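Local atomic coordinates of surface-associated protein CshB (Streptococcus gordonii, PDB entry 6YZG), a protein that probably helps Streptococcus gordonii attach to host surfaces as a cell-wall-anchored, fibronectin-binding adhesin, of which this chain contains the second non-repetitive domain. Residues 72-76 / 198-204; 178-182 / 225-231. One frame throughout, in Å; residues are numbered along the deposited sequence.

Contact 1 of 2, residues 72-76 / 198-204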
ATOM      1  N   PHE A  72      13.730   1.928  18.968  1.00 10.31           N
ATOM      2  CA  PHE A  72      12.814   2.846  18.283  1.00 10.75           C
ATOM      3  C   PHE A  72      13.545   3.927  17.481  1.00  9.78           C
ATOM      4  O   PHE A  72      14.662   4.328  17.875  1.00 11.02           O
ATOM      5  CB  PHE A  72      11.921   3.514  19.333  1.00 11.63           C
ATOM      6  CG  PHE A  72      11.068   2.516  20.088  1.00 10.93           C
ATOM      7  CD1 PHE A  72      10.033   1.916  19.424  1.00 12.46           C
ATOM      8  CD2 PHE A  72      11.263   2.255  21.435  1.00 13.38           C
ATOM      9  CE1 PHE A  72       9.206   1.006  20.062  1.00 12.95           C
ATOM     10  CE2 PHE A  72      10.421   1.348  22.080  1.00 14.29           C
ATOM     11  CZ  PHE A  72       9.439   0.703  21.382  1.00 13.76           C
ATOM     12  N   LEU A  73      12.869   4.416  16.454  1.00 10.23           N
ATOM     13  CA  LEU A  73      13.285   5.692  15.839  1.00 11.17           C
ATOM     14  C   LEU A  73      13.375   6.761  16.942  1.00 11.20           C
ATOM     15  O   LEU A  73      12.476   6.814  17.777  1.00 11.89           O
ATOM     16  CB  LEU A  73      12.327   6.074  14.760  1.00 10.67           C
ATOM     17  CG  LEU A  73      12.225   5.122  13.579  1.00 10.61           C
ATOM     18  CD1 LEU A  73      11.022   5.459  12.679  1.00 11.08           C
ATOM     19  CD2 LEU A  73      13.509   5.128  12.787  1.00 11.43           C
ATOM     20  N   THR A  74      14.422   7.593  16.904  1.00 11.57           N
ATOM     21  CA  THR A  74      14.617   8.572  17.974  1.00 12.21           C
ATOM     22  C   THR A  74      13.562   9.658  17.863  1.00 14.02           C
ATOM     23  O   THR A  74      13.430  10.408  18.868  1.00 15.25           O
ATOM     24  CB  THR A  74      16.039   9.156  18.002  1.00 13.37           C
ATOM     25  OG1 THR A  74      16.186  10.109  16.927  1.00 13.65           O
ATOM     26  CG2 THR A  74      17.116   8.109  17.910  1.00 13.81           C
ATOM     27  N   SER A  75      12.872   9.809  16.759  1.00 11.61           N
ATOM     28  CA  SER A  75      11.738  10.733  16.582  1.00 12.79           C
ATOM     29  C   SER A  75      10.439  10.175  17.148  1.00 15.00           C
ATOM     30  O   SER A  75       9.448  10.919  17.208  1.00 15.77           O
ATOM     31  CB  SER A  75      11.604  11.080  15.151  1.00 13.85           C
ATOM     32  OG  SER A  75      11.507   9.862  14.370  1.00 12.48           O
ATOM     33  N   ALA A  76      10.355   8.893  17.461  1.00 13.69           N
ATOM     34  CA  ALA A  76       9.115   8.287  17.988  1.00 15.27           C
ATOM     35  C   ALA A  76       8.930   8.665  19.450  1.00 14.73           C
ATOM     36  O   ALA A  76       9.868   8.677  20.202  1.00 14.07           O
ATOM     37  CB  ALA A  76       9.150   6.777  17.812  1.00 16.50           C
ATOM     38  N   LEU A 198       7.786  10.432   9.732  1.00 14.61           N
ATOM     39  CA  LEU A 198       8.384  10.220  11.054  1.00 13.97           C
ATOM     40  C   LEU A 198       9.864   9.787  10.952  1.00 13.57           C
ATOM     41  O   LEU A 198      10.760  10.217  11.716  1.00 13.55           O
ATOM     42  CB  LEU A 198       7.578   9.169  11.816  1.00 16.20           C
ATOM     43  CG  LEU A 198       8.142   8.779  13.165  1.00 16.44           C
ATOM     44  CD1 LEU A 198       7.955   9.918  14.151  1.00 19.74           C
ATOM     45  CD2 LEU A 198       7.475   7.492  13.646  1.00 17.69           C
ATOM     46  N   ILE A 199      10.180   8.888  10.018  1.00 12.39           N
ATOM     47  CA  ILE A 199      11.516   8.308   9.901  1.00 12.36           C
ATOM     48  C   ILE A 199      12.541   9.443   9.640  1.00 12.60           C
ATOM     49  O   ILE A 199      13.599   9.465  10.267  1.00 12.81           O
ATOM     50  CB  ILE A 199      11.529   7.177   8.869  1.00 13.17           C
ATOM     51  CG1 ILE A 199      12.899   6.510   8.984  1.00 12.14           C
ATOM     52  CG2 ILE A 199      11.265   7.634   7.463  1.00 13.65           C
ATOM     53  CD1 ILE A 199      12.913   5.108   8.416  1.00 14.36           C
ATOM     54  N   LEU A 200      12.220  10.380   8.730  1.00 11.37           N
ATOM     55  CA  LEU A 200      13.174  11.436   8.352  1.00 12.53           C
ATOM     56  C   LEU A 200      13.317  12.471   9.451  1.00 12.99           C
ATOM     57  O   LEU A 200      14.334  13.188   9.505  1.00 14.44           O
ATOM     58  CB  LEU A 200      12.779  12.093   7.039  1.00 13.28           C
ATOM     59  CG  LEU A 200      12.715  11.147   5.846  1.00 14.21           C
ATOM     60  CD1 LEU A 200      12.469  11.949   4.594  1.00 15.66           C
ATOM     61  CD2 LEU A 200      13.976  10.331   5.717  1.00 16.70           C
ATOM     62  N   LYS A 201      12.402  12.464  10.396  1.00 12.44           N
ATOM     63  CA  LYS A 201      12.569  13.296  11.597  1.00 12.46           C
ATOM     64  C   LYS A 201      13.615  12.750  12.549  1.00 12.57           C
ATOM     65  O   LYS A 201      14.111  13.500  13.442  1.00 13.81           O
ATOM     66  CB  LYS A 201      11.247  13.531  12.332  1.00 12.89           C
ATOM     67  CG  LYS A 201      10.181  14.224  11.510  1.00 16.85           C
ATOM     68  CD  LYS A 201       8.898  14.365  12.237  1.00 18.90           C
ATOM     69  CE  LYS A 201       7.822  14.842  11.299  1.00 22.11           C
ATOM     70  NZ  LYS A 201       6.549  15.000  12.033  1.00 25.26           N
ATOM     71  N   ASP A 202      14.052  11.506  12.433  1.00 10.92           N
ATOM     72  CA  ASP A 202      15.141  10.933  13.236  1.00 11.85           C
ATOM     73  C   ASP A 202      16.443  11.380  12.592  1.00 13.21           C
ATOM     74  O   ASP A 202      16.839  10.880  11.560  1.00 12.92           O
ATOM     75  CB  ASP A 202      15.022   9.411  13.264  1.00 11.37           C
ATOM     76  CG  ASP A 202      16.050   8.732  14.112  1.00 13.63           C
ATOM     77  OD1 ASP A 202      17.051   9.398  14.491  1.00 14.32           O
ATOM     78  OD2 ASP A 202      15.929   7.525  14.361  1.00 13.04           O
ATOM     79  N   LYS A 203      17.115  12.313  13.237  1.00 11.83           N
ATOM     80  CA  LYS A 203      18.338  12.918  12.701  1.00 12.74           C
ATOM     81  C   LYS A 203      19.587  12.175  13.146  1.00 11.24           C
ATOM     82  O   LYS A 203      20.738  12.636  12.811  1.00 13.63           O
ATOM     83  CB  LYS A 203      18.387  14.402  13.127  1.00 12.52           C
ATOM     84  CG  LYS A 203      17.232  15.245  12.658  1.00 14.94           C
ATOM     85  CD  LYS A 203      17.043  15.263  11.216  1.00 18.07           C
ATOM     86  CE  LYS A 203      15.921  16.205  10.836  1.00 23.44           C
ATOM     87  NZ  LYS A 203      15.671  16.161   9.391  1.00 32.70           N
ATOM     88  N   SER A 204      19.462  11.047  13.835  1.00 11.96           N
ATOM     89  CA  SER A 204      20.608  10.231  14.269  1.00 13.44           C
ATOM     90  C   SER A 204      21.155   9.380  13.102  1.00 12.09           C
ATOM     91  O   SER A 204      22.267   8.850  13.247  1.00 14.10           O
ATOM     92  CB  SER A 204      20.226   9.334  15.397  1.00 13.19           C
ATOM     93  OG  SER A 204      19.379   8.235  14.946  1.00 13.77           O
TER
HETATM   94  O   HOH W   1      16.602  12.872  16.119  1.00 16.44           O

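Contact 2 of 2, residues 178-182 / 225-231. Unlike the reference sequence in segment 178-182: Asn180 (reference Thr).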
ATOM      1  N   ALA A 178      10.517  -5.270 -12.665  1.00 32.33           N
ATOM      2  CA  ALA A 178       9.895  -6.345 -11.847  1.00 30.02           C
ATOM      3  C   ALA A 178       9.345  -5.886 -10.482  1.00 32.55           C
ATOM      4  O   ALA A 178       8.389  -6.517 -10.030  1.00 32.11           O
ATOM      5  CB  ALA A 178      10.917  -7.427 -11.666  1.00 28.28           C
ATOM      6  N   TYR A 179      10.012  -4.956  -9.768  1.00 31.62           N
ATOM      7  CA  TYR A 179       9.612  -4.327  -8.454  1.00 27.19           C
ATOM      8  C   TYR A 179      10.125  -2.883  -8.568  1.00 17.56           C
ATOM      9  O   TYR A 179      10.855  -2.615  -9.526  1.00 23.20           O
ATOM     10  CB  TYR A 179      10.195  -4.965  -7.160  1.00 24.94           C
ATOM     11  CG  TYR A 179      11.647  -5.328  -7.317  1.00 19.14           C
ATOM     12  CD1 TYR A 179      11.991  -6.559  -7.828  1.00 18.28           C
ATOM     13  CD2 TYR A 179      12.662  -4.396  -7.136  1.00 16.17           C
ATOM     14  CE1 TYR A 179      13.282  -6.858  -8.230  1.00 16.11           C
ATOM     15  CE2 TYR A 179      13.957  -4.695  -7.500  1.00 14.02           C
ATOM     16  CZ  TYR A 179      14.290  -5.944  -8.008  1.00 13.84           C
ATOM     17  OH  TYR A 179      15.528  -6.220  -8.440  1.00 14.27           O
ATOM     18  N   ASN A 180       9.927  -2.061  -7.541  1.00 19.17           N
ATOM     19  CA  ASN A 180      10.408  -0.665  -7.594  1.00 18.30           C
ATOM     20  C   ASN A 180      11.510  -0.360  -6.549  1.00 15.91           C
ATOM     21  O   ASN A 180      11.276  -0.509  -5.407  1.00 17.98           O
ATOM     22  CB  ASN A 180       9.197   0.248  -7.432  1.00 23.55           C
ATOM     23  CG  ASN A 180       9.630   1.674  -7.333  1.00 21.75           C
ATOM     24  OD1 ASN A 180      10.269   2.183  -8.232  1.00 42.20           O
ATOM     25  ND2 ASN A 180       9.359   2.287  -6.207  1.00 42.47           N
ATOM     26  N   VAL A 181      12.683   0.079  -6.986  1.00 14.30           N
ATOM     27  CA  VAL A 181      13.786   0.476  -6.093  1.00 13.28           C
ATOM     28  C   VAL A 181      13.477   1.859  -5.505  1.00 14.81           C
ATOM     29  O   VAL A 181      13.135   2.761  -6.285  1.00 14.91           O
ATOM     30  CB  VAL A 181      15.126   0.470  -6.836  1.00 16.38           C
ATOM     31  CG1 VAL A 181      16.262   0.798  -5.884  1.00 16.31           C
ATOM     32  CG2 VAL A 181      15.299  -0.859  -7.557  1.00 16.68           C
ATOM     33  N   ILE A 182      13.554   2.050  -4.199  1.00 12.63           N
ATOM     34  CA  ILE A 182      13.248   3.367  -3.607  1.00 12.39           C
ATOM     35  C   ILE A 182      14.413   4.284  -3.903  1.00 14.08           C
ATOM     36  O   ILE A 182      15.573   3.972  -3.567  1.00 13.83           O
ATOM     37  CB  ILE A 182      12.991   3.275  -2.086  1.00 13.31           C
ATOM     38  CG1 ILE A 182      11.838   2.341  -1.797  1.00 13.37           C
ATOM     39  CG2 ILE A 182      12.760   4.648  -1.505  1.00 12.94           C
ATOM     40  CD1 ILE A 182      11.568   2.014  -0.329  1.00 13.46           C
ATOM     41  N   PHE A 225      20.691  -6.100  -0.993  1.00  7.30           N
ATOM     42  CA  PHE A 225      19.444  -5.952  -1.744  1.00  7.47           C
ATOM     43  C   PHE A 225      18.458  -5.078  -1.006  1.00  7.81           C
ATOM     44  O   PHE A 225      18.267  -5.241   0.196  1.00  8.74           O
ATOM     45  CB  PHE A 225      18.790  -7.311  -1.988  1.00  8.91           C
ATOM     46  CG  PHE A 225      17.607  -7.287  -2.910  1.00  9.06           C
ATOM     47  CD1 PHE A 225      17.748  -6.966  -4.252  1.00  8.79           C
ATOM     48  CD2 PHE A 225      16.337  -7.547  -2.434  1.00  9.65           C
ATOM     49  CE1 PHE A 225      16.630  -6.941  -5.089  1.00  9.57           C
ATOM     50  CE2 PHE A 225      15.229  -7.533  -3.273  1.00 10.10           C
ATOM     51  CZ  PHE A 225      15.398  -7.197  -4.575  1.00  9.38           C
ATOM     52  N   GLY A 226      17.855  -4.181  -1.766  1.00  8.72           N
ATOM     53  CA  GLY A 226      16.839  -3.287  -1.207  1.00  9.63           C
ATOM     54  C   GLY A 226      17.438  -1.978  -0.731  1.00  9.08           C
ATOM     55  O   GLY A 226      18.609  -1.818  -0.774  1.00  9.93           O
ATOM     56  N   PRO A 227      16.632  -1.081  -0.160  1.00  9.82           N
ATOM     57  CA  PRO A 227      15.212  -1.279   0.014  1.00  9.62           C
ATOM     58  C   PRO A 227      14.349  -0.987  -1.220  1.00 10.69           C
ATOM     59  O   PRO A 227      14.571  -0.121  -1.942  1.00 11.54           O
ATOM     60  CB  PRO A 227      14.896  -0.295   1.156  1.00 11.03           C
ATOM     61  CG  PRO A 227      15.827   0.832   0.879  1.00 10.69           C
ATOM     62  CD  PRO A 227      17.105   0.135   0.468  1.00 10.24           C
ATOM     63  N   ASN A 228      13.333  -1.808  -1.366  1.00 11.87           N
ATOM     64  CA  ASN A 228      12.380  -1.653  -2.478  1.00 13.56           C
ATOM     65  C   ASN A 228      10.932  -1.633  -1.997  1.00 20.95           C
ATOM     66  O   ASN A 228      10.662  -1.720  -0.837  1.00 17.49           O
ATOM     67  CB  ASN A 228      12.390  -2.905  -3.340  1.00 15.32           C
ATOM     68  CG  ASN A 228      13.769  -3.283  -3.802  1.00 16.24           C
ATOM     69  OD1 ASN A 228      14.466  -2.496  -4.390  1.00 22.08           O
ATOM     70  ND2 ASN A 228      14.153  -4.505  -3.498  1.00 14.93           N
ATOM     71  N   ARG A 229      10.048  -1.548  -2.991  1.00 25.85           N
ATOM     72  CA  ARG A 229       8.582  -1.725  -2.823  1.00 31.44           C
ATOM     73  C   ARG A 229       8.033  -2.458  -4.047  1.00 28.75           C
ATOM     74  O   ARG A 229       8.504  -2.253  -5.141  1.00 31.27           O
ATOM     75  CB  ARG A 229       7.887  -0.427  -2.443  1.00 37.65           C
ATOM     76  CG  ARG A 229       8.209   0.785  -3.295  1.00 38.05           C
ATOM     77  CD  ARG A 229       7.563   1.966  -2.646  1.00 43.38           C
ATOM     78  NE  ARG A 229       6.230   1.647  -2.180  1.00 44.97           N
ATOM     79  CZ  ARG A 229       5.141   2.197  -2.674  1.00 48.61           C
ATOM     80  NH1 ARG A 229       3.952   1.860  -2.217  1.00 40.08           N
ATOM     81  NH2 ARG A 229       5.268   3.105  -3.616  1.00 49.39           N
ATOM     82  N   SER A 230       7.087  -3.363  -3.814  1.00 35.88           N
ATOM     83  CA  SER A 230       6.384  -4.132  -4.880  1.00 34.32           C
ATOM     84  C   SER A 230       5.590  -3.124  -5.720  1.00 33.46           C
ATOM     85  O   SER A 230       5.158  -2.132  -5.093  1.00 33.22           O
ATOM     86  CB  SER A 230       5.474  -5.213  -4.327  1.00 40.20           C
ATOM     87  OG  SER A 230       4.610  -5.681  -5.361  1.00 39.58           O
ATOM     88  N   ASN A 231       5.519  -3.348  -7.050  1.00 38.25           N
ATOM     89  CA  ASN A 231       5.054  -2.367  -8.073  1.00 41.42           C
ATOM     90  C   ASN A 231       3.761  -2.850  -8.754  1.00 47.56           C
ATOM     91  O   ASN A 231       3.245  -2.103  -9.623  1.00 46.53           O
ATOM     92  CB  ASN A 231       6.162  -2.042  -9.102  1.00 38.44           C
ATOM     93  CG  ASN A 231       6.372  -3.072 -10.197  1.00 38.61           C
ATOM     94  OD1 ASN A 231       5.850  -4.177 -10.128  1.00 37.63           O
ATOM     95  ND2 ASN A 231       7.183  -2.743 -11.197  1.00 42.97           N
TER
HETATM   96  O   HOH W   2      16.622   1.761  -2.333  1.00 12.32           O

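Contact 1 of 2, residues 72-76 / 198-204
Asp202 holds the turn around Thr74 with both of its carboxylate oxygens. Its CG stands anti to the backbone N (chi1 -177°), which lays the carboxylate against Thr74, in the middle of the 72-76 segment, with its face to that residue. Thr74 N reaches Asp202 OD2 at 3.0 Å and Thr74 OG1 reaches Asp202 OD1 at 2.7 Å, and both donors sit well above the carboxylate plane. Closer to that plane, Ser204 supplies two further donors to Asp202 OD1: its N at 3.0 Å on the anti side, which makes an Asx turn, and its OG at 2.6 Å on the syn side. Three donors therefore grip one oxygen and hold the carboxylate against rotation, which should also favour its charged form. Water 1 links Thr74 OG1 to Lys203 N, giving to the first and accepting from the second.

One residue on, Ser75 turns its OG between its own N and carbonyl carbon (chi1 54°), and from there it donates to Leu198 O at 2.8 Å. Leu198 CD1 closes over Ser75 O at 3.5 Å. On the helix side, the branches of Leu73 divide: CD1 packs on Leu198 CD2 and the backbone of Ile199, while CD2 meets Ile199 CG1 at 4.1 Å.

The type I turn from Leu73 to Ala76 leaves strand 71-72 and rests on the short helix 198-201. Leu73 also touches Asn120 of strand 119-131, Leu200 leads off to Leu187 of helix 184-193, and Ile199 packs on Ala251 of the second subunit.

Contact 2 of 2, residues 178-182 / 225-231
The Tyr179 ring receives the edge of Phe225 over one face, in an offset edge-to-face pair with centroids 5.5 Å apart and planes at 80°. Phe225 CZ comes to 3.8 Å from Tyr179 CZ, while Tyr179 OH lies at the rim of the Phe225 ring, near its plane, and donates to Thr217 O. The Asn228 amide approaches the tyrosine obliquely, its CG 3.7 Å from Tyr179 CD2 and its plane turned 42° from the ring. Asn228 OD1 lies against Val181 CA and CG2, buried without a polar partner in the model.

Asn180 and Arg229 run side by side on the other face of the ribbon. With Asn180 CG anti to the backbone N (chi1 174°), its ND2 lies alongside Arg229 CG at 3.5 Å, so the amide meets the aliphatic part of the arginine. The guanidinium group is turned nearly square to that amide, and Arg229 NE bonds to Ala148 O.

Backbone bonds join the ribbon: Asn180 N to Arg229 O at 2.8 Å, Arg229 N to Asn180 O at 2.9 Å, and a longer one from Ile182 N to Pro227 O. Pro227, after a cis peptide, also accepts at its O from water 2, which bridges to Ile182 O.

This is a short antiparallel pairing, with Asn180 and Arg229 the hydrogen-bonded pair and Val181 and Asn228 the non-hydrogen-bonded one. It adds strand 180-181, outermost within this chain, to a three-stranded sheet whose central member, 224-229, pairs on its other side with 153-158.

Overall arrangement
From the N terminus, three strands and helix 49-55 precede strand 71-72 and the turn at 72-76, the first half of contact 1. The chain then builds the long strands 119-131 and 134-144, followed by 153-158 and 164-170, before reaching 178-182. Helix 184-193 leads to 198-204, which closes contact 1 across 121 residues; 225-231 then closes contact 2 across 42. The two loops cross, because 178-182 lies inside the first and 225-231 beyond it. Contact 1 ties the loop after strand 71-72, which pairs with 119-131 in the larger sheet, to helix 198-201, and contact 2 completes the three-stranded sheet. Their centres lie about 22 Å apart, their nearest atoms about 9 Å, and both meet the second subunit.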